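Long-range contacts in BauA (Acinetobacter baumannii, PDB 6HCP), which probably carries ferric preacinetobactin across the outer membrane as a TonB-dependent siderophore receptor: residues A[187-192]-A[205-210]; A[224-229]-A[245-250]. All coordinates share one frame; numbering follows the deposited sequence.

Contact 1 of 2, residues A[187-192]-A[205-210]; sequences GGHVDV and RINGMY. With C8E ((hydroxyethyloxy)tri(ethyloxy)octane), chain B.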
ATOM      1  N   GLY A 187     -14.784 -18.068  -1.819  1.00 28.61           N
ATOM      2  CA  GLY A 187     -14.895 -19.496  -2.046  1.00 31.02           C
ATOM      3  C   GLY A 187     -14.898 -20.287  -0.767  1.00 31.25           C
ATOM      4  O   GLY A 187     -14.764 -19.760   0.348  1.00 28.51           O
ATOM      5  N   GLY A 188     -15.014 -21.600  -0.948  1.00 32.93           N
ATOM      6  CA  GLY A 188     -14.859 -22.510   0.139  1.00 30.90           C
ATOM      7  C   GLY A 188     -14.362 -23.845  -0.355  1.00 32.70           C
ATOM      8  O   GLY A 188     -14.563 -24.199  -1.533  1.00 29.92           O
ATOM      9  N   HIS A 189     -13.820 -24.608   0.587  1.00 31.08           N
ATOM     10  CA  HIS A 189     -13.232 -25.894   0.330  1.00 32.43           C
ATOM     11  C   HIS A 189     -13.529 -26.812   1.516  1.00 34.46           C
ATOM     12  O   HIS A 189     -13.182 -26.492   2.651  1.00 35.34           O
ATOM     13  CB  HIS A 189     -11.718 -25.728   0.119  1.00 34.10           C
ATOM     14  CG  HIS A 189     -10.961 -27.010   0.097  1.00 33.40           C
ATOM     15  ND1 HIS A 189      -9.663 -27.099   0.554  1.00 32.18           N
ATOM     16  CD2 HIS A 189     -11.290 -28.233  -0.390  1.00 31.61           C
ATOM     17  CE1 HIS A 189      -9.227 -28.342   0.400  1.00 33.14           C
ATOM     18  NE2 HIS A 189     -10.194 -29.037  -0.232  1.00 32.94           N
ATOM     19  N   VAL A 190     -14.163 -27.950   1.220  0.50 30.24           N
ATOM     20  CA  VAL A 190     -14.408 -29.000   2.187  0.50 33.49           C
ATOM     21  C   VAL A 190     -13.507 -30.193   1.862  0.50 35.36           C
ATOM     22  O   VAL A 190     -13.354 -30.560   0.696  0.50 33.36           O
ATOM     23  CB  VAL A 190     -15.891 -29.408   2.178  0.50 34.05           C
ATOM     24  CG1 VAL A 190     -16.113 -30.730   2.897  0.50 39.58           C
ATOM     25  CG2 VAL A 190     -16.764 -28.310   2.761  0.50 27.78           C
ATOM     26  N   ASP A 191     -12.883 -30.741   2.912  1.00 32.51           N
ATOM     27  CA  ASP A 191     -12.002 -31.886   2.829  1.00 34.16           C
ATOM     28  C   ASP A 191     -12.421 -32.867   3.934  1.00 39.34           C
ATOM     29  O   ASP A 191     -12.353 -32.519   5.117  1.00 32.26           O
ATOM     30  CB  ASP A 191     -10.538 -31.468   2.996  1.00 32.96           C
ATOM     31  CG  ASP A 191      -9.529 -32.570   2.710  1.00 38.61           C
ATOM     32  OD1 ASP A 191      -9.966 -33.700   2.368  1.00 38.99           O
ATOM     33  OD2 ASP A 191      -8.314 -32.291   2.790  1.00 34.55           O
ATOM     34  N   VAL A 192     -12.911 -34.051   3.549  1.00 34.87           N
ATOM     35  CA  VAL A 192     -13.437 -35.026   4.533  1.00 34.98           C
ATOM     36  C   VAL A 192     -12.875 -36.414   4.230  1.00 36.86           C
ATOM     37  O   VAL A 192     -12.796 -36.817   3.070  1.00 35.31           O
ATOM     38  CB  VAL A 192     -14.978 -35.057   4.533  1.00 41.48           C
ATOM     39  CG1 VAL A 192     -15.572 -33.712   4.905  1.00 47.41           C
ATOM     40  CG2 VAL A 192     -15.548 -35.535   3.213  1.00 49.64           C
ATOM     41  N   ARG A 205     -11.893 -40.441   0.729  1.00 33.42           N
ATOM     42  CA  ARG A 205     -11.463 -39.029   0.932  1.00 31.88           C
ATOM     43  C   ARG A 205     -12.100 -38.154  -0.154  1.00 33.32           C
ATOM     44  O   ARG A 205     -11.985 -38.435  -1.336  1.00 35.49           O
ATOM     45  CB  ARG A 205      -9.930 -38.967   0.953  1.00 37.02           C
ATOM     46  CG  ARG A 205      -9.360 -37.569   1.163  1.00 36.77           C
ATOM     47  CD  ARG A 205      -8.872 -37.329   2.570  1.00 39.68           C
ATOM     48  NE  ARG A 205      -8.278 -36.011   2.730  1.00 31.97           N
ATOM     49  CZ  ARG A 205      -7.040 -35.800   3.125  1.00 32.53           C
ATOM     50  NH1 ARG A 205      -6.209 -36.815   3.274  1.00 32.24           N
ATOM     51  NH2 ARG A 205      -6.631 -34.563   3.365  1.00 33.16           N
ATOM     52  N   ILE A 206     -12.842 -37.124   0.260  1.00 28.65           N
ATOM     53  CA  ILE A 206     -13.623 -36.326  -0.644  1.00 29.55           C
ATOM     54  C   ILE A 206     -13.198 -34.857  -0.485  1.00 31.99           C
ATOM     55  O   ILE A 206     -13.107 -34.370   0.627  1.00 32.47           O
ATOM     56  CB  ILE A 206     -15.130 -36.508  -0.371  1.00 34.63           C
ATOM     57  CG1 ILE A 206     -15.574 -37.967  -0.510  1.00 43.29           C
ATOM     58  CG2 ILE A 206     -15.956 -35.621  -1.267  1.00 33.72           C
ATOM     59  CD1 ILE A 206     -16.952 -38.219   0.052  1.00 45.56           C
ATOM     60  N   ASN A 207     -12.996 -34.162  -1.609  1.00 30.93           N
ATOM     61  CA  ASN A 207     -12.743 -32.731  -1.586  1.00 31.32           C
ATOM     62  C   ASN A 207     -13.757 -32.057  -2.496  1.00 31.78           C
ATOM     63  O   ASN A 207     -14.063 -32.557  -3.584  1.00 32.37           O
ATOM     64  CB  ASN A 207     -11.303 -32.397  -1.988  1.00 33.52           C
ATOM     65  CG  ASN A 207     -10.299 -32.682  -0.903  1.00 33.82           C
ATOM     66  OD1 ASN A 207      -9.885 -31.774  -0.181  1.00 36.00           O
ATOM     67  ND2 ASN A 207      -9.907 -33.943  -0.769  1.00 32.83           N
ATOM     68  N   GLY A 208     -14.282 -30.915  -2.037  1.00 28.43           N
ATOM     69  CA  GLY A 208     -15.130 -30.073  -2.833  1.00 30.85           C
ATOM     70  C   GLY A 208     -14.738 -28.613  -2.659  1.00 29.38           C
ATOM     71  O   GLY A 208     -14.409 -28.192  -1.564  1.00 34.11           O
ATOM     72  N   MET A 209     -14.611 -27.894  -3.775  1.00 31.81           N
ATOM     73  CA  MET A 209     -14.157 -26.501  -3.757  1.00 27.93           C
ATOM     74  C   MET A 209     -14.933 -25.715  -4.806  1.00 28.47           C
ATOM     75  O   MET A 209     -15.313 -26.218  -5.880  1.00 29.14           O
ATOM     76  CB  MET A 209     -12.647 -26.426  -3.995  1.00 29.45           C
ATOM     77  CG  MET A 209     -12.078 -25.000  -4.122  1.00 26.57           C
ATOM     78  SD  MET A 209     -12.374 -24.303  -5.744  1.00 32.12           S
ATOM     79  CE  MET A 209     -11.251 -25.260  -6.772  1.00 30.01           C
ATOM     80  N   TYR A 210     -15.304 -24.494  -4.426  1.00 27.66           N
ATOM     81  CA  TYR A 210     -15.913 -23.562  -5.339  1.00 28.70           C
ATOM     82  C   TYR A 210     -15.372 -22.179  -4.987  1.00 33.08           C
ATOM     83  O   TYR A 210     -15.310 -21.834  -3.830  1.00 32.63           O
ATOM     84  CB  TYR A 210     -17.445 -23.558  -5.236  1.00 36.33           C
ATOM     85  CG  TYR A 210     -18.131 -22.597  -6.172  1.00 36.14           C
ATOM     86  CD1 TYR A 210     -18.051 -22.785  -7.538  1.00 45.08           C
ATOM     87  CD2 TYR A 210     -18.785 -21.459  -5.724  1.00 48.70           C
ATOM     88  CE1 TYR A 210     -18.608 -21.895  -8.436  1.00 42.62           C
ATOM     89  CE2 TYR A 210     -19.341 -20.547  -6.613  1.00 50.93           C
ATOM     90  CZ  TYR A 210     -19.283 -20.785  -7.976  1.00 47.78           C
ATOM     91  OH  TYR A 210     -19.803 -19.932  -8.911  1.00 57.22           O
TER
HETATM   92  C1  C8E B 832     -18.560 -28.520 -12.380  1.00 63.09           C
HETATM   93  C2  C8E B 832     -17.303 -28.918 -11.637  1.00 54.76           C
HETATM   94  C3  C8E B 832     -17.573 -29.620 -10.306  1.00 58.54           C
HETATM   95  C4  C8E B 832     -18.484 -28.807  -9.389  1.00 76.31           C
HETATM   96  C5  C8E B 832     -18.456 -29.332  -7.953  1.00 66.99           C
HETATM   97  C6  C8E B 832     -18.780 -28.229  -6.952  1.00 68.21           C
HETATM   98  C7  C8E B 832     -18.526 -28.661  -5.513  1.00 64.49           C
HETATM   99  C8  C8E B 832     -18.936 -27.555  -4.541  1.00 69.01           C
HETATM  100  O9  C8E B 832     -18.176 -27.635  -3.329  1.00 64.88           O
HETATM  101  C10 C8E B 832     -18.461 -26.596  -2.394  1.00 52.56           C
HETATM  102  C11 C8E B 832     -17.939 -27.004  -1.033  1.00 60.95           C
HETATM  103  O12 C8E B 832     -17.535 -25.843  -0.320  1.00 65.30           O
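Arg205 grips Asp191 side-on, its NE 2.9 Å from Asp191 OD1 and its NH2 reaching OD2. Both N-H groups point almost straight at their oxygens, which lie close to the guanidinium plane and are met on the syn side; carboxylate and guanidinium are turned 19° apart. The bend of the arginine at chi2 (102°) leaves CD 3.8 Å from Asp191 OD1. Next along this face, His189 NE2 donates to Asn207 OD1 over 2.8 Å, using an in-plane lone pair of the amide. Ring and amide are nearly coplanar, and Gly208 O sits at the same ring's edge, 3.3 Å from His189 CD2. Lys166 adds a salt bridge to Asp191 OD2, so this buried carboxylate faces two positive partners, which would be expected to favour its ionised form.

Six backbone bonds join the strands as a hairpin of the transmembrane beta-barrel of TonB-dependent receptors, and Met209, on the polar face, reaches Ser131 and Glu133 of the chain ahead of the barrel.

The other face is more exposed and has fewer side-chain contacts between the strands. Val192 CG2 meets Ile206 CB at 3.7 Å, but beside them Val190 lies across from Gly208, which offers no side chain. There the ether part of a C8E detergent molecule passes over the strands, its O9 3.6 Å from Met209 N and its O12 equally far from Gly188 O.

Contact 2 of 2, residues A[224-229]-A[245-250]; sequences SRLFSL and YDALDH. With C8E ((hydroxyethyloxy)tri(ethyloxy)octane), chain B; EDO (1,2-ethanediol), chain Z.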
ATOM      1  N   SER A 224     -13.555 -21.159 -10.192  1.00 28.08           N
ATOM      2  CA  SER A 224     -13.022 -22.514 -10.133  1.00 28.56           C
ATOM      3  C   SER A 224     -14.020 -23.410  -9.408  1.00 30.64           C
ATOM      4  O   SER A 224     -14.670 -22.979  -8.446  1.00 30.18           O
ATOM      5  CB  SER A 224     -11.678 -22.545  -9.444  1.00 33.33           C
ATOM      6  OG  SER A 224     -10.784 -21.605 -10.015  1.00 37.39           O
ATOM      7  N   ARG A 225     -14.027 -24.686  -9.782  1.00 28.11           N
ATOM      8  CA  ARG A 225     -14.823 -25.683  -9.083  1.00 31.39           C
ATOM      9  C   ARG A 225     -14.070 -27.006  -9.148  1.00 32.43           C
ATOM     10  O   ARG A 225     -13.508 -27.341 -10.181  1.00 30.02           O
ATOM     11  CB  ARG A 225     -16.193 -25.935  -9.730  1.00 33.52           C
ATOM     12  CG  ARG A 225     -17.074 -24.724  -9.978  1.00 48.42           C
ATOM     13  CD  ARG A 225     -18.516 -25.149 -10.280  1.00 70.12           C
ATOM     14  NE  ARG A 225     -19.339 -24.068 -10.830  1.00 81.28           N
ATOM     15  CZ  ARG A 225     -20.349 -24.226 -11.687  1.00 79.03           C
ATOM     16  NH1 ARG A 225     -20.719 -25.439 -12.065  1.00 66.36           N
ATOM     17  NH2 ARG A 225     -20.878 -23.163 -12.271  1.00 65.77           N
ATOM     18  N   LEU A 226     -14.151 -27.773  -8.066  1.00 28.00           N
ATOM     19  CA  LEU A 226     -13.569 -29.103  -8.019  1.00 30.74           C
ATOM     20  C   LEU A 226     -14.403 -30.006  -7.113  1.00 36.30           C
ATOM     21  O   LEU A 226     -14.798 -29.630  -6.006  1.00 30.90           O
ATOM     22  CB  LEU A 226     -12.141 -28.997  -7.497  1.00 30.53           C
ATOM     23  CG  LEU A 226     -11.393 -30.318  -7.340  1.00 36.71           C
ATOM     24  CD1 LEU A 226     -11.168 -30.959  -8.700  1.00 33.49           C
ATOM     25  CD2 LEU A 226     -10.064 -30.098  -6.625  1.00 42.31           C
ATOM     26  N   PHE A 227     -14.588 -31.241  -7.575  1.00 32.15           N
ATOM     27  CA  PHE A 227     -15.072 -32.325  -6.751  1.00 31.83           C
ATOM     28  C   PHE A 227     -14.180 -33.533  -7.018  1.00 31.28           C
ATOM     29  O   PHE A 227     -13.970 -33.884  -8.176  1.00 32.12           O
ATOM     30  CB  PHE A 227     -16.544 -32.614  -7.050  1.00 37.54           C
ATOM     31  CG  PHE A 227     -17.116 -33.771  -6.269  1.00 51.55           C
ATOM     32  CD1 PHE A 227     -17.439 -33.625  -4.928  1.00 65.72           C
ATOM     33  CD2 PHE A 227     -17.268 -35.019  -6.850  1.00 62.13           C
ATOM     34  CE1 PHE A 227     -17.904 -34.702  -4.187  1.00 67.69           C
ATOM     35  CE2 PHE A 227     -17.736 -36.095  -6.110  1.00 74.33           C
ATOM     36  CZ  PHE A 227     -18.028 -35.940  -4.774  1.00 63.29           C
ATOM     37  N   SER A 228     -13.598 -34.087  -5.955  1.00 30.06           N
ATOM     38  CA  SER A 228     -12.674 -35.198  -6.075  1.00 35.36           C
ATOM     39  C   SER A 228     -13.015 -36.304  -5.075  1.00 36.25           C
ATOM     40  O   SER A 228     -13.467 -36.033  -3.968  1.00 33.14           O
ATOM     41  CB  SER A 228     -11.239 -34.760  -5.909  1.00 33.53           C
ATOM     42  OG  SER A 228     -10.958 -34.387  -4.573  1.00 31.82           O
ATOM     43  N   LEU A 229     -12.634 -37.527  -5.447  0.50 31.28           N
ATOM     44  CA  LEU A 229     -12.808 -38.713  -4.635  0.50 30.88           C
ATOM     45  C   LEU A 229     -11.524 -39.534  -4.703  0.50 31.40           C
ATOM     46  O   LEU A 229     -11.007 -39.759  -5.798  0.50 29.74           O
ATOM     47  CB  LEU A 229     -13.994 -39.509  -5.185  0.50 32.61           C
ATOM     48  CG  LEU A 229     -14.347 -40.774  -4.412  0.50 35.96           C
ATOM     49  CD1 LEU A 229     -14.858 -40.416  -3.026  0.50 34.24           C
ATOM     50  CD2 LEU A 229     -15.379 -41.584  -5.178  0.50 37.39           C
ATOM     51  N   TYR A 245     -12.211 -37.044 -10.453  1.00 29.80           N
ATOM     52  CA  TYR A 245     -12.473 -35.642 -10.198  1.00 28.57           C
ATOM     53  C   TYR A 245     -13.263 -35.046 -11.348  1.00 26.51           C
ATOM     54  O   TYR A 245     -13.249 -35.540 -12.487  1.00 27.52           O
ATOM     55  CB  TYR A 245     -11.157 -34.905  -9.959  1.00 29.06           C
ATOM     56  CG  TYR A 245     -10.400 -34.619 -11.229  1.00 26.67           C
ATOM     57  CD1 TYR A 245     -10.706 -33.516 -11.999  1.00 26.77           C
ATOM     58  CD2 TYR A 245      -9.500 -35.536 -11.737  1.00 28.79           C
ATOM     59  CE1 TYR A 245     -10.101 -33.298 -13.228  1.00 29.81           C
ATOM     60  CE2 TYR A 245      -8.858 -35.316 -12.945  1.00 28.64           C
ATOM     61  CZ  TYR A 245      -9.157 -34.194 -13.696  1.00 29.62           C
ATOM     62  OH  TYR A 245      -8.571 -33.988 -14.914  1.00 27.91           O
ATOM     63  N   ASP A 246     -13.917 -33.923 -11.039  1.00 27.86           N
ATOM     64  CA  ASP A 246     -14.627 -33.120 -11.989  1.00 27.14           C
ATOM     65  C   ASP A 246     -14.270 -31.663 -11.678  1.00 29.43           C
ATOM     66  O   ASP A 246     -14.409 -31.237 -10.510  1.00 29.87           O
ATOM     67  CB  ASP A 246     -16.130 -33.386 -11.853  1.00 35.54           C
ATOM     68  CG  ASP A 246     -17.040 -32.672 -12.837  1.00 45.45           C
ATOM     69  OD1 ASP A 246     -16.548 -31.935 -13.708  1.00 51.19           O
ATOM     70  OD2 ASP A 246     -18.259 -32.838 -12.696  1.00 60.07           O
ATOM     71  N   ALA A 247     -13.721 -30.955 -12.674  1.00 28.05           N
ATOM     72  CA  ALA A 247     -13.151 -29.600 -12.445  1.00 28.80           C
ATOM     73  C   ALA A 247     -13.689 -28.631 -13.489  1.00 28.26           C
ATOM     74  O   ALA A 247     -13.969 -28.993 -14.629  1.00 28.22           O
ATOM     75  CB  ALA A 247     -11.635 -29.637 -12.456  1.00 30.12           C
ATOM     76  N   LEU A 248     -13.739 -27.353 -13.089  1.00 27.48           N
ATOM     77  CA  LEU A 248     -14.067 -26.255 -13.967  1.00 29.66           C
ATOM     78  C   LEU A 248     -13.083 -25.116 -13.675  1.00 27.75           C
ATOM     79  O   LEU A 248     -12.762 -24.876 -12.511  1.00 26.29           O
ATOM     80  CB  LEU A 248     -15.502 -25.794 -13.695  1.00 34.24           C
ATOM     81  CG  LEU A 248     -15.869 -24.436 -14.284  1.00 36.98           C
ATOM     82  CD1 LEU A 248     -16.118 -24.553 -15.776  1.00 45.03           C
ATOM     83  CD2 LEU A 248     -17.094 -23.848 -13.598  1.00 43.33           C
ATOM     84  N   ASP A 249     -12.599 -24.484 -14.742  1.00 27.01           N
ATOM     85  CA  ASP A 249     -11.774 -23.276 -14.676  1.00 29.43           C
ATOM     86  C   ASP A 249     -12.364 -22.295 -15.684  1.00 31.17           C
ATOM     87  O   ASP A 249     -12.587 -22.648 -16.856  1.00 31.41           O
ATOM     88  CB  ASP A 249     -10.301 -23.603 -14.955  1.00 31.06           C
ATOM     89  CG  ASP A 249      -9.378 -22.387 -14.985  1.00 34.09           C
ATOM     90  OD1 ASP A 249      -8.912 -21.994 -13.906  1.00 36.85           O
ATOM     91  OD2 ASP A 249      -9.310 -21.734 -16.034  1.00 47.30           O
ATOM     92  N   HIS A 250     -12.697 -21.090 -15.212  0.50 27.00           N
ATOM     93  CA  HIS A 250     -13.338 -20.088 -16.041  0.50 29.07           C
ATOM     94  C   HIS A 250     -12.782 -18.706 -15.692  0.50 30.80           C
ATOM     95  O   HIS A 250     -12.800 -18.317 -14.534  0.50 31.38           O
ATOM     96  CB  HIS A 250     -14.863 -20.131 -15.862  0.50 31.52           C
ATOM     97  CG  HIS A 250     -15.592 -19.145 -16.711  0.50 31.59           C
ATOM     98  ND1 HIS A 250     -16.324 -19.521 -17.820  0.50 38.35           N
ATOM     99  CD2 HIS A 250     -15.659 -17.797 -16.656  0.50 35.46           C
ATOM    100  CE1 HIS A 250     -16.846 -18.450 -18.385  0.50 38.19           C
ATOM    101  NE2 HIS A 250     -16.458 -17.379 -17.685  0.50 36.39           N
TER
HETATM  102  C1  C8E B 832     -18.560 -28.520 -12.380  1.00 63.09           C
HETATM  103  C2  C8E B 832     -17.303 -28.918 -11.637  1.00 54.76           C
HETATM  104  C3  C8E B 832     -17.573 -29.620 -10.306  1.00 58.54           C
HETATM  105  C4  C8E B 832     -18.484 -28.807  -9.389  1.00 76.31           C
HETATM  106  C5  C8E B 832     -18.456 -29.332  -7.953  1.00 66.99           C
HETATM  107  C6  C8E B 832     -18.780 -28.229  -6.952  1.00 68.21           C
HETATM  108  C7  C8E B 832     -18.526 -28.661  -5.513  1.00 64.49           C
HETATM  109  C8  C8E B 832     -18.936 -27.555  -4.541  1.00 69.01           C
HETATM  110  O9  C8E B 832     -18.176 -27.635  -3.329  1.00 64.88           O
HETATM  111  C10 C8E B 832     -18.461 -26.596  -2.394  1.00 52.56           C
HETATM  112  C11 C8E B 832     -17.939 -27.004  -1.033  1.00 60.95           C
HETATM  113  O12 C8E B 832     -17.535 -25.843  -0.320  1.00 65.30           O
HETATM  114  C1  EDO Z 823      -8.499 -22.423 -19.167  1.00 32.69           C
HETATM  115  O1  EDO Z 823      -9.813 -22.146 -18.630  1.00 49.30           O
HETATM  116  C2  EDO Z 823      -7.631 -23.035 -18.108  1.00 44.80           C
HETATM  117  O2  EDO Z 823      -8.060 -24.385 -17.849  1.00 55.23           O
HETATM  118  O   HOH W   1      -9.142 -22.881 -11.568  1.00 33.84           O
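Arg225 and Leu248 lie side by side and point the same way, with Leu248 CD2 over one face of the guanidinium, displaced toward its rim. The nearest approach of the two side chains, Arg225 NE to Leu248 CD2, is 3.6 Å, and CG of the arginine packs on the same methyl. Between the same two residues the backbones exchange two hydrogen bonds, and Phe227 and Asp246 form the next such pair. On this face the octyl chain of a C8E molecule runs past Arg225, Phe227 and Asp246: C4 lies 3.7 Å from Arg225 CB, and C3 3.6 Å from Asp246 O.

On the other face, Leu226 CD1 rests against Ala247 CB (4.0 Å) and Tyr245 CB. The tyrosine CB also lies against Phe227 O and Ser228 CB, and its ring continues away from the hairpin partner. Farther along, Ser224 OG and Asp249 OD1 stand 4.3 Å apart and are joined by a water, which donates to the carboxylate at 2.5 Å.

Around this first shell, Glu223 forms a salt bridge with Arg225 NH2, and Tyr245 OH bonds to Ile124 O. Arg129 pairs with Asp249 OD2, which also accepts from an ethanediol, probably a crystallisation additive; residues such as Arg129 precede the barrel strands, so this face of the hairpin 221-234/238-252 looks toward the plug that fills the barrel in this family.

The octyl chain thus follows a face that also carries Arg225 and Asp246, consistent with an amphiphile-lined outer wall, whereas the Ser224/Asp249 face holds a water bridge; the aliphatic part of Arg225 packs on Leu248 CD2 and the octyl chain, while Glu223 probably offsets its charge.

Contacts 1 and 2 are successive hairpins of one barrel wall, their centres about 10 Å apart. Strands 202-212 and 221-234 are neighbours, and the probable backbone bonds Met209 N to Leu226 O and Asn207 O to Ser228 N join the hairpins, while Tyr210 CD1 packs on Arg225 CG at 3.3 Å. Both are partly buried, and one C8E molecule spans their outer faces, ether part on contact 1 and octyl chain on contact 2. They differ inside: contact 1 carries direct charged and polar side-chain bonds between its strands, whereas contact 2 has apolar packing and a water bridge there. Polar groups of both, such as Asp191, Tyr245 and Asp249, also have partners beyond their hairpins.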